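Local coordinates for protein acyl-coenzyme A oxidase (Caenorhabditis elegans, PDB 5K3H) that catalyses the first, desaturating step of peroxisomal beta-oxidation, using FAD and oxygen to turn an acyl-CoA into its (2E)-enoyl-CoA with release of hydrogen peroxide, at residues T168-I171 / G172-E175; H205-K209 / G210-G214; F587-S590 / T591-D594. All coordinates share one frame; numbering follows the deposited sequence.

Two hairpin turns and a helix start follow one another along the chain, none nested in or crossing another. From the N terminus, contact 1 turns strand 166-170 back into strand 175-179, and contact 2 does the same for strands 199-208 and 211-221. The two belong to one sheet, since strands 166-170 and 199-208 run side by side: Tyr169 N lies 2.8 Å from Tyr207 O, a probable hydrogen bond, and Ile171 packs on Lys209 where the loops meet. Contact 3 comes much later, on the other side of the chain's centre from contact 1. It starts helix 590-616, its nearest atoms about 46 Å from contact 2.

Contact 1: T168-I171 / G172-E175; sequences TYDI and GTQE
Tyr169 lays its ring beside the returning chain, with CD1 3.4 Å from Glu175 O and OH 3.5 Å from Gln174 CA. Tyrosine and glutamine side chains run alongside each other in the same direction, though the ring and the amide are steeply turned against each other. The phenol OH finds its hydrogen-bond partner beyond the loop, at the carbonyl of Ala274.

Asp170, next along the strand, carries most of the contact. Its backbone N gives a nearly straight bond of 2.8 Å to Glu175 O, and its carbonyl O receives Glu175 N in a longer one of 3.3 Å, which makes these two residues an antiparallel hydrogen-bonded pair. Because Gln174 also faces Asp170, and takes a left-handed backbone conformation to do so, the hairpin that joins strands 166-170 and 175-179 carries a G1 beta bulge where its second strand begins. With CG anti to its own N (chi1 -175°), the carboxylate of Asp170 reaches over the loop, where Thr173 N bonds to OD1 at 3.2 Å. That N-H arrives from well above the carboxylate plane. The other oxygen, OD2, is engaged in a salt bridge with Arg259.

Ile171 then starts the turn and packs on Lys209 of the adjoining hairpin. Beyond it, Thr173 OG1 donates across 2.8 Å to Glu175 OE1, which accepts on its anti lone pair, the one away from the other carboxylate oxygen.

Glu175 OE1 thus has two partners, the threonine hydroxyl and the same Arg259 that pairs with Asp170. Two acidic groups whose OD2 and OE1 stand 5.2 Å apart would be expected to repel; the shared guanidinium probably offsets this and favours both carboxylates in their ionised forms.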
loop_
_atom_site.group_PDB
_atom_site.type_symbol
_atom_site.label_atom_id
_atom_site.label_comp_id
_atom_site.label_asym_id
_atom_site.label_seq_id
_atom_site.Cartn_x
_atom_site.Cartn_y
_atom_site.Cartn_z
ATOM N N THR B 168 -37.349 -1.639 -19.425
ATOM C CA THR B 168 -38.209 -2.270 -20.411
ATOM C C THR B 168 -39.214 -1.227 -20.875
ATOM O O THR B 168 -39.861 -0.564 -20.047
ATOM C CB THR B 168 -38.930 -3.503 -19.849
ATOM O OG1 THR B 168 -37.980 -4.447 -19.328
ATOM C CG2 THR B 168 -39.732 -4.191 -20.942
ATOM N N TYR B 169 -39.286 -1.027 -22.191
ATOM C CA TYR B 169 -40.170 -0.006 -22.725
ATOM C C TYR B 169 -41.600 -0.527 -22.715
ATOM O O TYR B 169 -41.905 -1.535 -23.365
ATOM C CB TYR B 169 -39.771 0.414 -24.137
ATOM C CG TYR B 169 -40.650 1.557 -24.568
ATOM C CD1 TYR B 169 -40.781 2.671 -23.746
ATOM C CD2 TYR B 169 -41.377 1.524 -25.752
ATOM C CE1 TYR B 169 -41.578 3.724 -24.096
ATOM C CE2 TYR B 169 -42.188 2.592 -26.115
ATOM C CZ TYR B 169 -42.280 3.688 -25.274
ATOM O OH TYR B 169 -43.074 4.774 -25.567
ATOM N N ASP B 170 -42.475 0.179 -22.000
ATOM C CA ASP B 170 -43.894 -0.145 -21.904
ATOM C C ASP B 170 -44.642 0.741 -22.896
ATOM O O ASP B 170 -44.903 1.913 -22.616
ATOM C CB ASP B 170 -44.364 0.075 -20.471
ATOM C CG ASP B 170 -45.805 -0.344 -20.253
ATOM O OD1 ASP B 170 -46.622 -0.250 -21.198
ATOM O OD2 ASP B 170 -46.129 -0.764 -19.116
ATOM N N ILE B 171 -45.000 0.170 -24.053
ATOM C CA ILE B 171 -45.600 0.944 -25.143
ATOM C C ILE B 171 -46.986 1.453 -24.768
ATOM O O ILE B 171 -47.399 2.536 -25.203
ATOM C CB ILE B 171 -45.628 0.110 -26.436
ATOM C CG1 ILE B 171 -44.210 -0.342 -26.825
ATOM C CG2 ILE B 171 -46.267 0.905 -27.576
ATOM C CD1 ILE B 171 -44.152 -1.308 -28.011
ATOM N N GLY B 172 -47.740 0.678 -23.991
ATOM C CA GLY B 172 -49.073 1.106 -23.615
ATOM C C GLY B 172 -49.069 2.390 -22.809
ATOM O O GLY B 172 -49.883 3.285 -23.049
ATOM N N THR B 173 -48.150 2.503 -21.852
ATOM C CA THR B 173 -48.095 3.642 -20.940
ATOM C C THR B 173 -47.015 4.657 -21.293
ATOM O O THR B 173 -46.851 5.637 -20.561
ATOM C CB THR B 173 -47.889 3.147 -19.511
ATOM O OG1 THR B 173 -46.592 2.537 -19.391
ATOM C CG2 THR B 173 -48.946 2.108 -19.189
ATOM N N GLN B 174 -46.237 4.414 -22.347
ATOM C CA GLN B 174 -45.124 5.277 -22.743
ATOM C C GLN B 174 -44.201 5.571 -21.565
ATOM O O GLN B 174 -43.922 6.729 -21.229
ATOM C CB GLN B 174 -45.635 6.573 -23.355
ATOM C CG GLN B 174 -46.298 6.404 -24.714
ATOM C CD GLN B 174 -47.007 7.664 -25.117
ATOM O OE1 GLN B 174 -48.230 7.739 -25.043
ATOM N NE2 GLN B 174 -46.237 8.689 -25.504
ATOM N N GLU B 175 -43.726 4.497 -20.937
ATOM C CA GLU B 175 -42.864 4.550 -19.768
ATOM C C GLU B 175 -41.782 3.495 -19.889
ATOM O O GLU B 175 -41.970 2.478 -20.562
ATOM C CB GLU B 175 -43.652 4.310 -18.488
ATOM C CG GLU B 175 -44.482 5.466 -18.002
ATOM C CD GLU B 175 -45.357 5.036 -16.863
ATOM O OE1 GLU B 175 -46.053 4.007 -17.012
ATOM O OE2 GLU B 175 -45.298 5.671 -15.795
#

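Contact 2: H205-K209 / G210-G214; sequences HMYIK and GKNFG
Gly210 places its carbonyl O at the edge of the Tyr207 ring, 3.7 Å from CD2. With Lys209 it forms the centre of a type I' beta turn from Ile208 to Lys211, the tight two-residue reversal of a beta hairpin. Its positive phi (83°) is one that glycine adopts readily.

Lys211 makes the first rung of the ladder: its N and O bond to Ile208 O and N, each at 3.0 Å. The same carbonyl also receives a CA-H from Tyr207, so Lys211 O is approached by two groups of the opposite strand.

Asn212 and Tyr207 form an antiparallel non-hydrogen-bonded pair, and here the side chains meet. CB sits over one face of the phenol ring, 3.9 Å from its centroid, a CH-pi contact. Swung anti to the backbone N (chi1 -175°), the amide lies nearly flat against the tyrosine, the two planes only 19° apart. OD1 turns instead to its own strand and accepts Gly214 N at 2.8 Å, closing an Asx turn.

Phe213 bonds through its N to Met206 O at 2.7 Å, and that oxygen also lies near the plane of the Phe213 ring at its edge. On the opposite sheet face from Asn212, the ring crosses the Ile208 side chain at about a right angle, CE1 3.7 Å from CB, and meets Tyr278 further on.

At the end of the segment Gly214 O accepts Met206 N, so that Met206 is held by two successive residues. His216 ND1 is a further partner of the Gly214 carbonyl.

Amide-on-ring stacking joins the strands on the Tyr207 face, whereas contact on the Ile208 face is largely apolar, with Lys211 CE over the Phe213 ring; the Asx bond probably fixes the amide in its stacked rotation.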
loop_
_atom_site.group_PDB
_atom_site.type_symbol
_atom_site.label_atom_id
_atom_site.label_comp_id
_atom_site.label_asym_id
_atom_site.label_seq_id
_atom_site.Cartn_x
_atom_site.Cartn_y
_atom_site.Cartn_z
ATOM N N HIS B 205 -29.865 -2.061 -19.452
ATOM C CA HIS B 205 -30.137 -2.651 -20.753
ATOM C C HIS B 205 -31.559 -2.353 -21.205
ATOM O O HIS B 205 -32.518 -2.668 -20.490
ATOM C CB HIS B 205 -29.917 -4.158 -20.694
ATOM C CG HIS B 205 -28.479 -4.558 -20.773
ATOM N ND1 HIS B 205 -28.082 -5.854 -21.032
ATOM C CD2 HIS B 205 -27.345 -3.830 -20.662
ATOM C CE1 HIS B 205 -26.764 -5.904 -21.060
ATOM N NE2 HIS B 205 -26.295 -4.689 -20.846
ATOM N N MET B 206 -31.702 -1.794 -22.412
ATOM C CA MET B 206 -33.005 -1.335 -22.889
ATOM C C MET B 206 -33.696 -2.397 -23.746
ATOM O O MET B 206 -33.199 -2.782 -24.810
ATOM C CB MET B 206 -32.884 -0.025 -23.671
ATOM C CG MET B 206 -34.252 0.581 -23.984
ATOM S SD MET B 206 -34.185 2.279 -24.581
ATOM C CE MET B 206 -33.352 2.053 -26.168
ATOM N N TYR B 207 -34.887 -2.798 -23.322
ATOM C CA TYR B 207 -35.682 -3.797 -24.015
ATOM C C TYR B 207 -36.933 -3.142 -24.599
ATOM O O TYR B 207 -37.606 -2.355 -23.920
ATOM C CB TYR B 207 -36.067 -4.925 -23.059
ATOM C CG TYR B 207 -34.951 -5.906 -22.759
ATOM C CD1 TYR B 207 -33.948 -5.591 -21.842
ATOM C CD2 TYR B 207 -34.915 -7.163 -23.363
ATOM C CE1 TYR B 207 -32.938 -6.496 -21.544
ATOM C CE2 TYR B 207 -33.896 -8.081 -23.071
ATOM C CZ TYR B 207 -32.932 -7.738 -22.162
ATOM O OH TYR B 207 -31.941 -8.627 -21.876
ATOM N N ILE B 208 -37.208 -3.423 -25.870
ATOM C CA ILE B 208 -38.441 -2.998 -26.524
ATOM C C ILE B 208 -39.022 -4.183 -27.270
ATOM O O ILE B 208 -38.359 -4.758 -28.138
ATOM C CB ILE B 208 -38.228 -1.818 -27.482
ATOM C CG1 ILE B 208 -37.433 -0.699 -26.804
ATOM C CG2 ILE B 208 -39.579 -1.302 -28.008
ATOM C CD1 ILE B 208 -37.053 0.391 -27.775
ATOM N N LYS B 209 -40.266 -4.528 -26.960
ATOM C CA LYS B 209 -40.917 -5.676 -27.584
ATOM C C LYS B 209 -40.072 -6.930 -27.396
ATOM O O LYS B 209 -40.058 -7.816 -28.244
ATOM C CB LYS B 209 -41.163 -5.434 -29.080
ATOM C CG LYS B 209 -42.124 -4.302 -29.486
ATOM C CD LYS B 209 -42.263 -4.312 -31.026
ATOM C CE LYS B 209 -43.251 -3.320 -31.591
ATOM N NZ LYS B 209 -42.615 -1.992 -31.869
ATOM N N GLY B 210 -39.352 -7.004 -26.278
ATOM C CA GLY B 210 -38.553 -8.166 -25.934
ATOM C C GLY B 210 -37.176 -8.228 -26.561
ATOM O O GLY B 210 -36.386 -9.114 -26.197
ATOM N N LYS B 211 -36.806 -7.251 -27.384
ATOM C CA LYS B 211 -35.479 -7.209 -27.975
ATOM C C LYS B 211 -34.587 -6.326 -27.119
ATOM O O LYS B 211 -34.991 -5.232 -26.722
ATOM C CB LYS B 211 -35.510 -6.650 -29.401
ATOM C CG LYS B 211 -34.087 -6.483 -29.970
ATOM C CD LYS B 211 -33.998 -5.986 -31.412
ATOM C CE LYS B 211 -32.538 -5.578 -31.715
ATOM N NZ LYS B 211 -32.238 -5.339 -33.148
ATOM N N ASN B 212 -33.369 -6.803 -26.864
ATOM C CA ASN B 212 -32.363 -6.097 -26.077
ATOM C C ASN B 212 -31.555 -5.167 -26.980
ATOM O O ASN B 212 -30.868 -5.625 -27.902
ATOM C CB ASN B 212 -31.436 -7.102 -25.377
ATOM C CG ASN B 212 -30.425 -6.433 -24.428
ATOM O OD1 ASN B 212 -30.395 -5.215 -24.284
ATOM N ND2 ASN B 212 -29.625 -7.244 -23.756
ATOM N N PHE B 213 -31.653 -3.861 -26.719
ATOM C CA PHE B 213 -30.933 -2.837 -27.464
ATOM C C PHE B 213 -29.627 -2.413 -26.797
ATOM O O PHE B 213 -28.984 -1.464 -27.262
ATOM C CB PHE B 213 -31.846 -1.627 -27.685
ATOM C CG PHE B 213 -32.936 -1.880 -28.700
ATOM C CD1 PHE B 213 -34.129 -2.492 -28.325
ATOM C CD2 PHE B 213 -32.763 -1.518 -30.025
ATOM C CE1 PHE B 213 -35.112 -2.739 -29.248
ATOM C CE2 PHE B 213 -33.748 -1.766 -30.961
ATOM C CZ PHE B 213 -34.928 -2.374 -30.573
ATOM N N GLY B 214 -29.228 -3.064 -25.708
ATOM C CA GLY B 214 -27.962 -2.761 -25.087
ATOM C C GLY B 214 -28.057 -1.639 -24.074
ATOM O O GLY B 214 -29.138 -1.087 -23.822
#

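Contact 3: F587-S590 / T591-D594; sequences FMSS and TQLD
Ser589 and Gln592 exchange hydrogen bonds where helix 590-616 begins. Gln592 N donates to Ser589 OG at 3.2 Å, and Ser589 N donates to Gln592 OE1 at 3.1 Å. The second bond falls in the amide plane on a lone pair of OE1, and a weak one from the serine hydroxyl reaches the same oxygen. OG is brought there by a chi1 of 59°, which tucks it between the backbone N and the carbonyl carbon. The other end of the amide, NE2, donates to the carbonyls of Ser478 and Ile480, anchoring it to a neighbouring loop.

This reciprocal pair is a capping box, with Ser589 as the N-cap, at a helix start that borders the dimer interface. Routine helical bonds take over at once: Leu593 N to Ser589 O at 3.0 Å, and Asp594 N to Ser590 O at 2.9 Å.

Apolar contact comes from Met588, whose chain bends at its last torsion so that CE touches Leu593 CD1 at 3.7 Å; both residues also pack on helices 557-577 and 579-584.

Further polar partners come from outside the segments. Asp594 OD1 forms salt bridges with Arg597 and with Lys505 of the second subunit, and Ser590 OG hydrogen-bonds Glu584 of that subunit.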
loop_
_atom_site.group_PDB
_atom_site.type_symbol
_atom_site.label_atom_id
_atom_site.label_comp_id
_atom_site.label_asym_id
_atom_site.label_seq_id
_atom_site.Cartn_x
_atom_site.Cartn_y
_atom_site.Cartn_z
ATOM N N PHE B 587 20.628 -6.060 -26.957
ATOM C CA PHE B 587 20.552 -4.672 -27.408
ATOM C C PHE B 587 21.384 -3.760 -26.512
ATOM O O PHE B 587 21.905 -2.740 -26.978
ATOM C CB PHE B 587 19.097 -4.207 -27.482
ATOM C CG PHE B 587 18.914 -2.939 -28.267
ATOM C CD1 PHE B 587 18.982 -2.964 -29.664
ATOM C CD2 PHE B 587 18.686 -1.715 -27.632
ATOM C CE1 PHE B 587 18.817 -1.801 -30.415
ATOM C CE2 PHE B 587 18.525 -0.537 -28.387
ATOM C CZ PHE B 587 18.592 -0.584 -29.772
ATOM N N MET B 588 21.444 -4.052 -25.211
ATOM C CA MET B 588 22.364 -3.394 -24.277
ATOM C C MET B 588 23.379 -4.387 -23.714
ATOM O O MET B 588 23.074 -5.563 -23.479
ATOM C CB MET B 588 21.624 -2.734 -23.098
ATOM C CG MET B 588 21.149 -1.317 -23.352
ATOM S SD MET B 588 20.340 -0.455 -21.953
ATOM C CE MET B 588 21.640 -0.207 -20.755
ATOM N N SER B 589 24.576 -3.888 -23.455
ATOM C CA SER B 589 25.615 -4.660 -22.790
ATOM C C SER B 589 25.610 -4.375 -21.291
ATOM O O SER B 589 25.012 -3.407 -20.804
ATOM C CB SER B 589 26.981 -4.309 -23.356
ATOM O OG SER B 589 27.196 -2.912 -23.174
ATOM N N SER B 590 26.308 -5.242 -20.558
ATOM C CA SER B 590 26.535 -5.013 -19.138
ATOM C C SER B 590 27.229 -3.674 -18.903
ATOM O O SER B 590 26.936 -2.975 -17.926
ATOM C CB SER B 590 27.352 -6.168 -18.560
ATOM O OG SER B 590 27.603 -5.971 -17.176
ATOM N N THR B 591 28.184 -3.320 -19.766
ATOM C CA THR B 591 28.877 -2.041 -19.633
ATOM C C THR B 591 27.925 -0.858 -19.769
ATOM O O THR B 591 28.007 0.102 -18.999
ATOM C CB THR B 591 29.990 -1.949 -20.669
ATOM O OG1 THR B 591 31.046 -2.830 -20.285
ATOM C CG2 THR B 591 30.534 -0.540 -20.734
ATOM N N GLN B 592 27.026 -0.898 -20.747
ATOM C CA GLN B 592 26.044 0.171 -20.878
ATOM C C GLN B 592 25.100 0.215 -19.690
ATOM O O GLN B 592 24.667 1.295 -19.288
ATOM C CB GLN B 592 25.240 -0.011 -22.163
ATOM C CG GLN B 592 25.980 0.378 -23.414
ATOM C CD GLN B 592 25.201 0.029 -24.648
ATOM O OE1 GLN B 592 24.767 -1.118 -24.810
ATOM N NE2 GLN B 592 25.035 0.997 -25.548
ATOM N N LEU B 593 24.767 -0.937 -19.116
ATOM C CA LEU B 593 23.915 -0.934 -17.938
ATOM C C LEU B 593 24.654 -0.370 -16.740
ATOM O O LEU B 593 24.041 0.272 -15.886
ATOM C CB LEU B 593 23.389 -2.344 -17.650
ATOM C CG LEU B 593 22.104 -2.436 -16.820
ATOM C CD1 LEU B 593 20.912 -1.723 -17.498
ATOM C CD2 LEU B 593 21.765 -3.907 -16.469
ATOM N N ASP B 594 25.965 -0.605 -16.649
ATOM C CA ASP B 594 26.762 0.030 -15.604
ATOM C C ASP B 594 26.827 1.541 -15.791
ATOM O O ASP B 594 26.862 2.290 -14.813
ATOM C CB ASP B 594 28.165 -0.570 -15.592
ATOM C CG ASP B 594 28.193 -1.984 -15.017
ATOM O OD1 ASP B 594 27.237 -2.357 -14.276
ATOM O OD2 ASP B 594 29.182 -2.711 -15.299
#